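Local coordinates for Glyco_hydro_cc domain-containing protein (Trichoderma gamsii, PDB 6UBD), which probably binds beta-1,3-glucan oligosaccharides, as a carbohydrate-binding member (subgroup VII) of glycoside hydrolase family GH128, at residues T122-W127 with K156-Q161. Residues are numbered along the deposited sequence; the frame is centred on the assembly and turned at random.
Sequences TGVSLW and KQFNQQ
V124 and F158 mark the nearest backbone approach of segments 122-127 and 156-161, their CA atoms 7.0 Å apart, and the contact is apolar and aromatic, part of it ring against backbone. F158 spans the gap. Swung away from its own backbone N (chi1 179°), the phenyl ring extends toward helix 120-136 and sets its edge against the backbone of G123 and V124: CE1 lies 3.8 Å from the carbonyl carbon C of G123, and the backbone N of V124 sits at the same ring edge, in its plane. At G123 the ring edge thus lies against bare backbone. One turn on, the edge of F158 points at a face of W127 in a T-shaped stack, the planes at 81° and CZ 3.9 Å from CG of W127, offset toward the indole rim. The indole NE1 of W127 is hydrogen-bonded to the carbonyl O of K165, which helps fix the ring's orientation. On the flank, CG2 of V124 touches CD1 of F158 at 4.0 Å and CB of Q161 at 3.7 Å, where the V124 and Q161 side chains cross roughly at right angles. W154 and W167 also pack on F158, extending the aromatic cluster. With an alanine in place of F158, the W127 face is likely to lose its edge partner and a gap to open beside the G123-V124 backbone. This is aromatic helix-to-helix packing on the periphery of the (beta/alpha)-barrel fold, joining helix 120-136, which precedes strand 140-142, to helix 154-159, which follows it.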
loop_
_atom_site.group_PDB
_atom_site.type_symbol
_atom_site.label_atom_id
_atom_site.label_comp_id
_atom_site.label_asym_id
_atom_site.label_seq_id
_atom_site.Cartn_x
_atom_site.Cartn_y
_atom_site.Cartn_z
ATOM N N THR A 122 11.875 -1.673 -18.045
ATOM C CA THR A 122 10.656 -2.491 -18.139
ATOM C C THR A 122 9.464 -1.795 -17.440
ATOM O O THR A 122 8.352 -1.740 -17.972
ATOM C CB THR A 122 10.952 -3.865 -17.529
ATOM O OG1 THR A 122 12.041 -4.437 -18.278
ATOM C CG2 THR A 122 9.752 -4.785 -17.529
ATOM N N GLY A 123 9.717 -1.186 -16.281
ATOM C CA GLY A 123 8.710 -0.388 -15.607
ATOM C C GLY A 123 8.125 0.759 -16.410
ATOM O O GLY A 123 6.927 0.993 -16.391
ATOM N N VAL A 124 9.014 1.496 -17.063
ATOM C CA VAL A 124 8.554 2.635 -17.910
ATOM C C VAL A 124 7.613 2.156 -19.041
ATOM O O VAL A 124 6.522 2.750 -19.246
ATOM C CB VAL A 124 9.758 3.361 -18.549
ATOM C CG1 VAL A 124 9.333 4.311 -19.645
ATOM C CG2 VAL A 124 10.596 4.063 -17.457
ATOM N N SER A 125 7.964 1.022 -19.662
ATOM C CA SER A 125 7.149 0.509 -20.783
ATOM C C SER A 125 5.760 0.087 -20.293
ATOM O O SER A 125 4.711 0.443 -20.906
ATOM C CB SER A 125 7.836 -0.666 -21.451
ATOM O OG SER A 125 7.065 -1.155 -22.561
ATOM N N LEU A 126 5.701 -0.591 -19.138
ATOM C CA LEU A 126 4.395 -1.036 -18.557
ATOM C C LEU A 126 3.602 0.173 -18.094
ATOM O O LEU A 126 2.363 0.223 -18.303
ATOM C CB LEU A 126 4.640 -1.997 -17.393
ATOM C CG LEU A 126 5.208 -3.367 -17.746
ATOM C CD1 LEU A 126 5.918 -3.979 -16.537
ATOM C CD2 LEU A 126 4.088 -4.281 -18.274
ATOM N N TRP A 127 4.249 1.127 -17.459
ATOM C CA TRP A 127 3.554 2.324 -16.936
ATOM C C TRP A 127 2.925 3.069 -18.120
ATOM O O TRP A 127 1.696 3.379 -18.094
ATOM C CB TRP A 127 4.529 3.236 -16.168
ATOM C CG TRP A 127 3.894 4.468 -15.606
ATOM C CD1 TRP A 127 3.679 5.673 -16.212
ATOM C CD2 TRP A 127 3.346 4.630 -14.281
ATOM N NE1 TRP A 127 3.028 6.568 -15.384
ATOM C CE2 TRP A 127 2.893 5.957 -14.156
ATOM C CE3 TRP A 127 3.320 3.816 -13.127
ATOM C CZ2 TRP A 127 2.267 6.433 -12.983
ATOM C CZ3 TRP A 127 2.701 4.280 -11.950
ATOM C CH2 TRP A 127 2.213 5.590 -11.884
ATOM N N LYS A 156 13.874 6.821 -7.935
ATOM C CA LYS A 156 14.575 8.079 -8.314
ATOM C C LYS A 156 14.931 8.067 -9.802
ATOM O O LYS A 156 14.732 9.104 -10.494
ATOM C CB LYS A 156 15.807 8.260 -7.402
ATOM C CG LYS A 156 16.501 9.577 -7.645
ATOM C CD LYS A 156 17.491 9.909 -6.608
ATOM C CE LYS A 156 16.767 10.223 -5.326
ATOM N NZ LYS A 156 17.714 10.517 -4.223
ATOM N N GLN A 157 15.363 6.900 -10.278
ATOM C CA GLN A 157 15.709 6.721 -11.699
ATOM C C GLN A 157 14.414 6.708 -12.532
ATOM O O GLN A 157 14.361 7.386 -13.607
ATOM C CB GLN A 157 16.556 5.461 -11.808
ATOM C CG GLN A 157 17.067 5.238 -13.243
ATOM C CD GLN A 157 18.106 6.270 -13.645
ATOM O OE1 GLN A 157 18.883 6.758 -12.822
ATOM N NE2 GLN A 157 18.170 6.597 -14.921
ATOM N N PHE A 158 13.366 6.004 -12.089
ATOM C CA PHE A 158 12.084 5.916 -12.834
ATOM C C PHE A 158 11.529 7.327 -13.010
ATOM O O PHE A 158 11.011 7.667 -14.082
ATOM C CB PHE A 158 11.143 5.016 -11.997
ATOM C CG PHE A 158 9.759 4.814 -12.568
ATOM C CD1 PHE A 158 9.522 3.945 -13.615
ATOM C CD2 PHE A 158 8.665 5.463 -12.028
ATOM C CE1 PHE A 158 8.246 3.734 -14.102
ATOM C CE2 PHE A 158 7.374 5.241 -12.492
ATOM C CZ PHE A 158 7.163 4.387 -13.569
ATOM N N ASN A 159 11.579 8.151 -11.973
ATOM C CA ASN A 159 11.012 9.526 -11.961
ATOM C C ASN A 159 11.723 10.441 -12.972
ATOM O O ASN A 159 11.108 11.461 -13.345
ATOM C CB ASN A 159 11.147 10.120 -10.566
ATOM C CG ASN A 159 10.491 11.475 -10.420
ATOM O OD1 ASN A 159 9.287 11.584 -10.693
ATOM N ND2 ASN A 159 11.213 12.456 -9.879
ATOM N N GLN A 160 12.935 10.105 -13.393
ATOM C CA GLN A 160 13.705 10.897 -14.369
ATOM C C GLN A 160 13.417 10.433 -15.796
ATOM O O GLN A 160 13.971 11.042 -16.774
ATOM C CB GLN A 160 15.214 10.894 -14.090
ATOM C CG GLN A 160 15.633 11.717 -12.873
ATOM C CD GLN A 160 15.183 13.158 -12.929
ATOM O OE1 GLN A 160 15.480 13.887 -13.874
ATOM N NE2 GLN A 160 14.533 13.545 -11.837
ATOM N N GLN A 161 12.579 9.450 -16.031
ATOM C CA GLN A 161 12.300 8.924 -17.378
ATOM C C GLN A 161 11.124 9.657 -18.004
ATOM O O GLN A 161 10.372 10.408 -17.343
ATOM C CB GLN A 161 11.971 7.440 -17.244
ATOM C CG GLN A 161 13.064 6.630 -16.598
ATOM C CD GLN A 161 14.421 6.870 -17.197
ATOM O OE1 GLN A 161 15.373 7.215 -16.448
ATOM N NE2 GLN A 161 14.565 6.757 -18.489
#